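Local atomic coordinates of arylsulfatase (Pseudoalteromonas sp. MB47, PDB entry 7AJ0), a protein that probably removes sulfate groups from the algal polysaccharide fucoidan by hydrolysis, as a calcium-binding sulfatase that assembles into a hexamer. Residues K143-K147 against V148-T152; F189-E192 against R193-A196; A294-E297 against V298-T302; D379-M382 against T383-L387. All coordinates share one frame; numbering follows the deposited sequence.

Interaction 1 of 4, residues K143-K147 against V148-T152; sequences KLLSK and VGYKT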
loop_
_atom_site.group_PDB
_atom_site.type_symbol
_atom_site.label_atom_id
_atom_site.label_comp_id
_atom_site.label_asym_id
_atom_site.label_seq_id
_atom_site.Cartn_x
_atom_site.Cartn_y
_atom_site.Cartn_z
ATOM N N LYS A 143 -27.390 -2.386 42.432
ATOM C CA LYS A 143 -27.270 -2.033 43.841
ATOM C C LYS A 143 -28.203 -0.883 44.197
ATOM O O LYS A 143 -28.925 -0.940 45.201
ATOM C CB LYS A 143 -25.818 -1.673 44.167
ATOM C CG LYS A 143 -25.582 -1.298 45.623
ATOM C CD LYS A 143 -24.100 -1.086 45.923
ATOM C CE LYS A 143 -23.332 -2.404 45.951
ATOM N NZ LYS A 143 -21.861 -2.200 46.111
ATOM N N LEU A 144 -28.210 0.169 43.380
ATOM C CA LEU A 144 -28.962 1.367 43.729
ATOM C C LEU A 144 -30.462 1.175 43.548
ATOM O O LEU A 144 -31.253 1.701 44.338
ATOM C CB LEU A 144 -28.468 2.553 42.898
ATOM C CG LEU A 144 -27.006 2.929 43.144
ATOM C CD1 LEU A 144 -26.620 4.154 42.342
ATOM C CD2 LEU A 144 -26.743 3.163 44.625
ATOM N N LEU A 145 -30.876 0.422 42.528
ATOM C CA LEU A 145 -32.303 0.215 42.305
ATOM C C LEU A 145 -32.871 -0.835 43.253
ATOM O O LEU A 145 -34.002 -0.695 43.729
ATOM C CB LEU A 145 -32.552 -0.180 40.850
ATOM C CG LEU A 145 -32.271 0.922 39.826
ATOM C CD1 LEU A 145 -32.349 0.375 38.410
ATOM C CD2 LEU A 145 -33.236 2.086 40.006
ATOM N N SER A 146 -32.106 -1.890 43.545
ATOM C CA SER A 146 -32.542 -2.852 44.551
ATOM C C SER A 146 -32.852 -2.169 45.875
ATOM O O SER A 146 -33.726 -2.622 46.623
ATOM C CB SER A 146 -31.471 -3.924 44.760
ATOM O OG SER A 146 -31.539 -4.916 43.753
ATOM N N LYS A 147 -32.148 -1.078 46.182
ATOM C CA LYS A 147 -32.341 -0.383 47.447
ATOM C C LYS A 147 -33.683 0.332 47.517
ATOM O O LYS A 147 -34.153 0.619 48.623
ATOM C CB LYS A 147 -31.199 0.612 47.662
ATOM C CG LYS A 147 -31.120 1.209 49.058
ATOM C CD LYS A 147 -30.857 0.139 50.106
ATOM C CE LYS A 147 -30.715 0.746 51.491
ATOM N NZ LYS A 147 -30.639 -0.305 52.542
ATOM N N VAL A 148 -34.317 0.612 46.376
ATOM C CA VAL A 148 -35.588 1.328 46.370
ATOM C C VAL A 148 -36.706 0.440 45.836
ATOM O O VAL A 148 -37.695 0.936 45.284
ATOM C CB VAL A 148 -35.495 2.631 45.547
ATOM C CG1 VAL A 148 -34.378 3.514 46.079
ATOM C CG2 VAL A 148 -35.288 2.321 44.070
ATOM N N GLY A 149 -36.558 -0.872 45.992
ATOM C CA GLY A 149 -37.649 -1.791 45.757
ATOM C C GLY A 149 -37.646 -2.519 44.431
ATOM O O GLY A 149 -38.571 -3.302 44.178
ATOM N N TYR A 150 -36.654 -2.291 43.579
ATOM C CA TYR A 150 -36.557 -3.032 42.331
ATOM C C TYR A 150 -36.025 -4.438 42.583
ATOM O O TYR A 150 -35.179 -4.651 43.456
ATOM C CB TYR A 150 -35.629 -2.317 41.343
ATOM C CG TYR A 150 -36.261 -1.173 40.586
ATOM C CD1 TYR A 150 -36.447 0.064 41.186
ATOM C CD2 TYR A 150 -36.656 -1.326 39.264
ATOM C CE1 TYR A 150 -37.021 1.113 40.494
ATOM C CE2 TYR A 150 -37.228 -0.284 38.566
ATOM C CZ TYR A 150 -37.408 0.934 39.185
ATOM O OH TYR A 150 -37.978 1.973 38.490
ATOM N N LYS A 151 -36.532 -5.400 41.819
ATOM C CA LYS A 151 -35.881 -6.698 41.667
ATOM C C LYS A 151 -34.966 -6.600 40.448
ATOM O O LYS A 151 -35.437 -6.358 39.330
ATOM C CB LYS A 151 -36.898 -7.821 41.505
ATOM C CG LYS A 151 -37.742 -8.084 42.752
ATOM C CD LYS A 151 -36.915 -8.643 43.916
ATOM C CE LYS A 151 -36.508 -10.096 43.690
ATOM N NZ LYS A 151 -35.658 -10.620 44.802
ATOM N N THR A 152 -33.666 -6.762 40.665
ATOM C CA THR A 152 -32.658 -6.495 39.651
ATOM C C THR A 152 -31.957 -7.785 39.252
ATOM O O THR A 152 -31.626 -8.613 40.106
ATOM C CB THR A 152 -31.633 -5.483 40.169
ATOM O OG1 THR A 152 -30.940 -6.037 41.295
ATOM C CG2 THR A 152 -32.322 -4.198 40.596
#

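Interaction 2 of 4, residues F189-E192 against R193-A196; sequences FLVE and RQYA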
loop_
_atom_site.group_PDB
_atom_site.type_symbol
_atom_site.label_atom_id
_atom_site.label_comp_id
_atom_site.label_asym_id
_atom_site.label_seq_id
_atom_site.Cartn_x
_atom_site.Cartn_y
_atom_site.Cartn_z
ATOM N N PHE A 189 -13.036 -25.035 23.429
ATOM C CA PHE A 189 -12.876 -26.384 23.953
ATOM C C PHE A 189 -13.898 -27.360 23.380
ATOM O O PHE A 189 -13.995 -28.492 23.863
ATOM C CB PHE A 189 -12.973 -26.371 25.482
ATOM C CG PHE A 189 -11.869 -25.608 26.155
ATOM C CD1 PHE A 189 -10.590 -26.134 26.227
ATOM C CD2 PHE A 189 -12.109 -24.366 26.718
ATOM C CE1 PHE A 189 -9.570 -25.433 26.845
ATOM C CE2 PHE A 189 -11.094 -23.660 27.335
ATOM C CZ PHE A 189 -9.825 -24.194 27.400
ATOM N N LEU A 190 -14.650 -26.953 22.360
ATOM C CA LEU A 190 -15.687 -27.785 21.763
ATOM C C LEU A 190 -15.463 -28.069 20.287
ATOM O O LEU A 190 -15.744 -29.179 19.828
ATOM C CB LEU A 190 -17.059 -27.117 21.937
ATOM C CG LEU A 190 -17.502 -26.828 23.371
ATOM C CD1 LEU A 190 -18.832 -26.076 23.374
ATOM C CD2 LEU A 190 -17.604 -28.116 24.172
ATOM N N VAL A 191 -14.973 -27.095 19.524
ATOM C CA VAL A 191 -14.794 -27.255 18.079
ATOM C C VAL A 191 -13.373 -27.773 17.879
ATOM O O VAL A 191 -12.415 -27.009 17.762
ATOM C CB VAL A 191 -15.060 -25.956 17.324
ATOM C CG1 VAL A 191 -15.233 -26.233 15.839
ATOM C CG2 VAL A 191 -16.287 -25.259 17.892
ATOM N N GLU A 192 -13.243 -29.100 17.823
ATOM C CA GLU A 192 -11.927 -29.729 17.817
ATOM C C GLU A 192 -11.072 -29.240 16.653
ATOM O O GLU A 192 -9.924 -28.822 16.845
ATOM C CB GLU A 192 -12.083 -31.250 17.762
ATOM C CG GLU A 192 -10.785 -32.020 17.896
ATOM C CD GLU A 192 -10.940 -33.479 17.521
ATOM O OE1 GLU A 192 -11.236 -34.303 18.415
ATOM O OE2 GLU A 192 -10.780 -33.799 16.322
ATOM N N ARG A 193 -11.609 -29.295 15.433
ATOM C CA ARG A 193 -10.791 -29.000 14.260
ATOM C C ARG A 193 -10.383 -27.533 14.216
ATOM O O ARG A 193 -9.237 -27.211 13.877
ATOM C CB ARG A 193 -11.544 -29.378 12.985
ATOM C CG ARG A 193 -10.746 -29.146 11.713
ATOM C CD ARG A 193 -11.540 -29.517 10.475
ATOM N NE ARG A 193 -10.749 -29.358 9.258
ATOM C CZ ARG A 193 -9.971 -30.304 8.737
ATOM N NH1 ARG A 193 -9.869 -31.490 9.322
ATOM N NH2 ARG A 193 -9.294 -30.060 7.623
ATOM N N GLN A 194 -11.308 -26.628 14.542
ATOM C CA GLN A 194 -11.008 -25.201 14.490
ATOM C C GLN A 194 -9.866 -24.833 15.428
ATOM O O GLN A 194 -9.062 -23.952 15.105
ATOM C CB GLN A 194 -12.269 -24.407 14.832
ATOM C CG GLN A 194 -12.122 -22.895 14.804
ATOM C CD GLN A 194 -13.440 -22.190 15.074
ATOM O OE1 GLN A 194 -14.478 -22.836 15.224
ATOM N NE2 GLN A 194 -13.407 -20.865 15.141
ATOM N N TYR A 195 -9.768 -25.503 16.574
ATOM C CA TYR A 195 -8.752 -25.235 17.584
ATOM C C TYR A 195 -7.823 -26.434 17.751
ATOM O O TYR A 195 -7.379 -26.753 18.855
ATOM C CB TYR A 195 -9.411 -24.868 18.913
ATOM C CG TYR A 195 -10.334 -23.673 18.813
ATOM C CD1 TYR A 195 -9.865 -22.389 19.065
ATOM C CD2 TYR A 195 -11.668 -23.825 18.450
ATOM C CE1 TYR A 195 -10.699 -21.291 18.966
ATOM C CE2 TYR A 195 -12.509 -22.731 18.348
ATOM C CZ TYR A 195 -12.019 -21.467 18.609
ATOM O OH TYR A 195 -12.847 -20.373 18.511
ATOM N N ALA A 196 -7.495 -27.094 16.637
ATOM C CA ALA A 196 -6.848 -28.400 16.712
ATOM C C ALA A 196 -5.462 -28.331 17.340
ATOM O O ALA A 196 -5.033 -29.292 17.991
ATOM C CB ALA A 196 -6.756 -29.016 15.313
#

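Interaction 3 of 4, residues A294-E297 against V298-T302; sequences AMVE and VDDIT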
loop_
_atom_site.group_PDB
_atom_site.type_symbol
_atom_site.label_atom_id
_atom_site.label_comp_id
_atom_site.label_asym_id
_atom_site.label_seq_id
_atom_site.Cartn_x
_atom_site.Cartn_y
_atom_site.Cartn_z
ATOM N N ALA A 294 -28.175 -17.069 13.830
ATOM C CA ALA A 294 -28.179 -16.551 15.192
ATOM C C ALA A 294 -28.916 -15.225 15.277
ATOM O O ALA A 294 -29.564 -14.936 16.289
ATOM C CB ALA A 294 -26.745 -16.387 15.698
ATOM N N MET A 295 -28.832 -14.407 14.227
ATOM C CA MET A 295 -29.544 -13.132 14.228
ATOM C C MET A 295 -31.051 -13.356 14.207
ATOM O O MET A 295 -31.804 -12.608 14.839
ATOM C CB MET A 295 -29.092 -12.288 13.035
ATOM C CG MET A 295 -29.368 -10.795 13.182
ATOM S SD MET A 295 -28.740 -10.110 14.731
ATOM C CE MET A 295 -30.035 -8.941 15.137
ATOM N N VAL A 296 -31.511 -14.387 13.497
ATOM C CA VAL A 296 -32.933 -14.712 13.501
ATOM C C VAL A 296 -33.365 -15.198 14.879
ATOM O O VAL A 296 -34.463 -14.878 15.350
ATOM C CB VAL A 296 -33.244 -15.750 12.407
ATOM C CG1 VAL A 296 -34.672 -16.246 12.525
ATOM C CG2 VAL A 296 -33.002 -15.149 11.026
ATOM N N GLU A 297 -32.510 -15.975 15.551
ATOM C CA GLU A 297 -32.831 -16.424 16.902
ATOM C C GLU A 297 -32.940 -15.244 17.861
ATOM O O GLU A 297 -33.871 -15.177 18.670
ATOM C CB GLU A 297 -31.777 -17.422 17.389
ATOM C CG GLU A 297 -31.966 -17.877 18.835
ATOM C CD GLU A 297 -31.281 -19.205 19.136
ATOM O OE1 GLU A 297 -30.722 -19.816 18.201
ATOM O OE2 GLU A 297 -31.301 -19.639 20.309
ATOM N N VAL A 298 -31.998 -14.301 17.786
ATOM C CA VAL A 298 -32.048 -13.132 18.660
ATOM C C VAL A 298 -33.332 -12.347 18.431
ATOM O O VAL A 298 -33.945 -11.837 19.376
ATOM C CB VAL A 298 -30.804 -12.249 18.443
ATOM C CG1 VAL A 298 -31.016 -10.873 19.054
ATOM C CG2 VAL A 298 -29.572 -12.918 19.030
ATOM N N ASP A 299 -33.754 -12.227 17.171
ATOM C CA ASP A 299 -34.961 -11.467 16.871
ATOM C C ASP A 299 -36.204 -12.171 17.400
ATOM O O ASP A 299 -37.145 -11.515 17.862
ATOM C CB ASP A 299 -35.076 -11.241 15.363
ATOM C CG ASP A 299 -36.327 -10.469 14.986
ATOM O OD1 ASP A 299 -36.367 -9.247 15.242
ATOM O OD2 ASP A 299 -37.270 -11.086 14.440
ATOM N N ASP A 300 -36.232 -13.505 17.336
ATOM C CA ASP A 300 -37.376 -14.241 17.864
ATOM C C ASP A 300 -37.454 -14.120 19.380
ATOM O O ASP A 300 -38.540 -13.935 19.940
ATOM C CB ASP A 300 -37.299 -15.710 17.451
ATOM C CG ASP A 300 -37.745 -15.941 16.019
ATOM O OD1 ASP A 300 -38.176 -14.970 15.360
ATOM O OD2 ASP A 300 -37.669 -17.096 15.553
ATOM N N ILE A 301 -36.313 -14.230 20.064
ATOM C CA ILE A 301 -36.307 -14.090 21.516
ATOM C C ILE A 301 -36.759 -12.691 21.911
ATOM O O ILE A 301 -37.527 -12.517 22.866
ATOM C CB ILE A 301 -34.913 -14.426 22.077
ATOM C CG1 ILE A 301 -34.643 -15.926 21.922
ATOM C CG2 ILE A 301 -34.801 -14.006 23.533
ATOM C CD1 ILE A 301 -33.187 -16.320 22.094
ATOM N N THR A 302 -36.303 -11.673 21.176
ATOM C CA THR A 302 -36.768 -10.311 21.414
ATOM C C THR A 302 -38.289 -10.232 21.352
ATOM O O THR A 302 -38.930 -9.642 22.228
ATOM C CB THR A 302 -36.142 -9.361 20.390
ATOM O OG1 THR A 302 -34.721 -9.318 20.577
ATOM C CG2 THR A 302 -36.723 -7.956 20.529
#

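Interaction 4 of 4, residues D379-M382 against T383-L387; sequences DIYM and TSLRL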
loop_
_atom_site.group_PDB
_atom_site.type_symbol
_atom_site.label_atom_id
_atom_site.label_comp_id
_atom_site.label_asym_id
_atom_site.label_seq_id
_atom_site.Cartn_x
_atom_site.Cartn_y
_atom_site.Cartn_z
ATOM N N ASP A 379 -25.206 6.514 29.380
ATOM C CA ASP A 379 -26.451 7.260 29.513
ATOM C C ASP A 379 -27.618 6.344 29.862
ATOM O O ASP A 379 -28.574 6.782 30.511
ATOM C CB ASP A 379 -26.745 8.030 28.225
ATOM C CG ASP A 379 -25.702 9.093 27.928
ATOM O OD1 ASP A 379 -24.936 9.450 28.848
ATOM O OD2 ASP A 379 -25.654 9.579 26.777
ATOM N N ILE A 380 -27.568 5.081 29.436
ATOM C CA ILE A 380 -28.587 4.124 29.855
ATOM C C ILE A 380 -28.518 3.919 31.363
ATOM O O ILE A 380 -29.543 3.885 32.055
ATOM C CB ILE A 380 -28.421 2.794 29.098
ATOM C CG1 ILE A 380 -28.576 3.016 27.592
ATOM C CG2 ILE A 380 -29.436 1.772 29.598
ATOM C CD1 ILE A 380 -28.121 1.842 26.742
ATOM N N TYR A 381 -27.301 3.777 31.892
ATOM C CA TYR A 381 -27.111 3.654 33.333
ATOM C C TYR A 381 -27.694 4.854 34.064
ATOM O O TYR A 381 -28.502 4.700 34.988
ATOM C CB TYR A 381 -25.615 3.499 33.621
ATOM C CG TYR A 381 -25.202 3.622 35.068
ATOM C CD1 TYR A 381 -25.017 4.867 35.654
ATOM C CD2 TYR A 381 -24.959 2.494 35.837
ATOM C CE1 TYR A 381 -24.625 4.984 36.967
ATOM C CE2 TYR A 381 -24.566 2.602 37.152
ATOM C CZ TYR A 381 -24.401 3.848 37.712
ATOM O OH TYR A 381 -24.011 3.961 39.026
ATOM N N MET A 382 -27.304 6.063 33.656
ATOM C CA MET A 382 -27.745 7.260 34.364
ATOM C C MET A 382 -29.233 7.512 34.164
ATOM O O MET A 382 -29.903 8.017 35.071
ATOM C CB MET A 382 -26.933 8.467 33.899
ATOM C CG MET A 382 -26.862 9.594 34.918
ATOM S SD MET A 382 -26.084 9.088 36.466
ATOM C CE MET A 382 -24.386 8.840 35.953
ATOM N N THR A 383 -29.764 7.179 32.986
ATOM C CA THR A 383 -31.203 7.269 32.767
ATOM C C THR A 383 -31.950 6.289 33.665
ATOM O O THR A 383 -32.984 6.633 34.250
ATOM C CB THR A 383 -31.516 7.004 31.291
ATOM O OG1 THR A 383 -30.835 7.969 30.474
ATOM C CG2 THR A 383 -33.011 7.080 31.024
ATOM N N SER A 384 -31.432 5.066 33.796
ATOM C CA SER A 384 -32.056 4.090 34.684
ATOM C C SER A 384 -32.097 4.597 36.120
ATOM O O SER A 384 -33.107 4.437 36.813
ATOM C CB SER A 384 -31.300 2.762 34.616
ATOM O OG SER A 384 -31.372 2.189 33.323
ATOM N N LEU A 385 -31.005 5.208 36.586
ATOM C CA LEU A 385 -30.963 5.671 37.968
ATOM C C LEU A 385 -31.986 6.769 38.221
ATOM O O LEU A 385 -32.540 6.859 39.322
ATOM C CB LEU A 385 -29.564 6.173 38.317
ATOM C CG LEU A 385 -28.424 5.157 38.244
ATOM C CD1 LEU A 385 -27.155 5.764 38.834
ATOM C CD2 LEU A 385 -28.786 3.859 38.945
ATOM N N ARG A 386 -32.247 7.618 37.224
ATOM C CA ARG A 386 -33.219 8.690 37.417
ATOM C C ARG A 386 -34.644 8.149 37.408
ATOM O O ARG A 386 -35.495 8.620 38.170
ATOM C CB ARG A 386 -33.032 9.762 36.343
ATOM C CG ARG A 386 -34.019 10.915 36.433
ATOM C CD ARG A 386 -35.211 10.693 35.518
ATOM N NE ARG A 386 -36.243 11.709 35.702
ATOM C CZ ARG A 386 -36.246 12.898 35.103
ATOM N NH1 ARG A 386 -35.266 13.235 34.275
ATOM N NH2 ARG A 386 -37.235 13.750 35.337
ATOM N N LEU A 387 -34.925 7.160 36.556
ATOM C CA LEU A 387 -36.257 6.564 36.537
ATOM C C LEU A 387 -36.605 5.935 37.882
ATOM O O LEU A 387 -37.780 5.899 38.263
ATOM C CB LEU A 387 -36.357 5.522 35.424
ATOM C CG LEU A 387 -36.333 6.065 33.995
ATOM C CD1 LEU A 387 -36.285 4.930 32.984
ATOM C CD2 LEU A 387 -37.538 6.963 33.734
#

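Interaction 1 of 4, residues K143-K147 against V148-T152
Leu145 and Tyr150 meet as their side chains cross at a slant where the last turn of helix 141-146 gives way to the following loop. The methyl CD2 of Leu145 lies over one face of the Tyr150 ring, displaced toward the rim, in a CH-pi contact 4.2 Å from CD2 to the ring centroid, and Leu145 CB also touches Tyr150 CB at 3.8 Å, nearer the backbone. In Tyr150, CG is anti to the carbonyl carbon (chi1 -81°), which sends the ring off beside Leu145 while its OH is hydrogen-bonded to Pro52 O. With an alanine here, Leu145 CD2 is likely to lose the aromatic face it rests on, and Pro52 O its hydroxyl donor. Farther on, Ser146 OG lies 2.8 Å from Thr152 OG1, and Asp174 OD2 bonds both Ser146 OG and the backbone N of Thr152, tying the two residues together from outside. The backbone between closes tightly: Leu145 O accepts Val148 N at 3.0 Å and Tyr150 N at 3.1 Å, from opposite faces of its carbonyl plane. Gly149 N adds a weak bond to Ser146 O at 3.4 Å. Gly149 has a positive phi (101°), where a beta-carbon would jam against the preceding carbonyl, so glycine suits the place. This is a Schellman motif, with Gly149 as its C-prime residue, turning the chain from helix into strand 151-155 of the central sheet of the sulfatase fold.

Interaction 2 of 4, residues F189-E192 against R193-A196
Val191 and Tyr195 face each other across the turn that leads into helix 196-199, with Tyr195 at the N-cap position and a type I beta turn running from Arg193 to Ala196. The link is Tyr195 N to Val191 O, a 3.3 Å hydrogen bond whose donor sits nearly along the C=O axis (162° at the oxygen). The same N-H makes a second, weak bond to Glu192 O. Val191 O also lies in the plane of the Tyr195 ring at its edge, 3.3 Å from CD2, so one carbonyl oxygen meets both the amide and the rim of the same tyrosine. Beside it, Val191 and Gln194 pack together: Val191 CG1 touches Gln194 CB at 3.6 Å and lies 3.5 Å from Gln194 OE1. Gln194 runs extended, CG anti to the backbone N (chi1 -179°), so that its CB rests against the valine while the amide continues to Asp274. There NE2 of Gln194 bonds one carboxylate oxygen and Tyr195 OH the other, fixing both side chains. Two charged residues reach to a second subunit: Glu192 OE2 makes a salt bridge with Lys282 of that subunit, and Arg193 bonds Asn275 O and makes a cation-pi contact with Tyr276 there. A compact branched valine suits the place beside the Gln194 stem, and long charged chains suit the reach to the neighbouring subunit. The chemistry thus divides: polar bonds to Asp274 anchor the turn within its own chain, while Glu192 and Arg193 each find partners on the second subunit, consistent with a part in holding the hexamer together.

Interaction 3 of 4, residues A294-E297 against V298-T302
Glu297 and Ile301 stand side by side, one turn apart, and the flat carboxylate of Glu297 is held through both of its oxygens: OE1 accepts from Ala278 N and OE2 from Gln242 NE2. Alongside its stem, Ile301 CD1 touches Glu297 CG at 3.8 Å, so the apolar part of the acid is packed while its buried charge is answered by two N-H groups. Both residues belong to helix 290-311, part of a beta-alpha-beta crossover joining parallel strands 262-267 and 318-324. Regular alpha-helical bonds carry the backbone, such as Val298 N to Ala294 O at 2.9 Å and Ile301 N to Glu297 O at 3.0 Å. On the face turned to the sheet, branched Val298 packs against Val59 of strand 53-59. Beside it Met295 lies against Ile83 of helix 81-88, its bent chain bringing CE within 4.5 Å of Val298 CG1. Asp299, with CG anti to the backbone N (chi1 179°), reaches the same helix, where OD1 accepts from Ile83 N. The carbonyl of Val298 is flanked on both faces of its plane: Thr302 N comes from one, and from the other Thr302 OG1 donates to Val298 O at 2.9 Å.

Interaction 4 of 4, residues D379-M382 against T383-L387
Asp379 O is gripped by two donors of Thr383, the backbone N at 2.8 Å and the hydroxyl OG1 at 2.6 Å, which arrive from opposite faces of the carbonyl plane. One residue on, Ile380 O is held in the same manner: Ser384 N and Ser384 OG each lie 2.8 Å from Ile380 O. With OG1 of Thr383 anti to the carbonyl carbon (chi1 -59°), the hydroxyl folds back onto the preceding turn. Short hydroxylated residues suit these buried places because each can give its proton to the helix and still take a second partner; Thr383 OG1 also bonds Gln405 N, and Ser384 OG bonds Tyr263 OH. On another side of the helix, Leu385 leans over the Tyr381 ring. Leu385 CG lies over one face near the rim, 4.0 Å from Tyr381 CE1, and CD1 reaches on to 3.5 Å from Tyr381 CZ. Met382 CE meets the ring edge in its plane, while Met382 SD is 4.2 Å from Leu385 CD1, so a flexible thioether fills in beside the two. The phenol OH continues to Val139 O. A serine replacing Tyr381 would probably open a gap beside Leu385 CD1 and deprive Val139 O of its hydroxyl partner. The ends of Asp379 and Arg386 are tied into the fold by salt bridges, to Arg418 and to Glu34 and Asp404 respectively. Such paired hydroxyl and amide bonds to the carbonyl four residues back are a recurring feature of Ser and Thr inside alpha-helices, here in helix 377-387, packed against helix 141-146 in the sulfatase core.

Overall arrangement
Interactions 1 and 4 form one packed unit, their centres 13 Å apart: Leu144 CD1 meets Leu385 CD1 at 3.9 Å, and Leu145 CD2 lies 4.0 Å from Ser384 O. Tyr263 of strand 262-267 joins them further, touching Leu145 and Tyr150 and bonding Ser384. Interaction 3 stands apart, its centre 26 Å from that of interaction 4. Neither interaction 3 nor interaction 4 supplies a ligand of the calcium site (Asp60, Asp61, Cys102, Asp325, Asn326), which probably marks the active centre, as in other sulfatases; the side chains of Val298 and Ile380 lie about 12 and 14 Å from the ion. Interaction 2 is peripheral, its centre 42 Å from those of interactions 1 and 4, and alone meets other subunits.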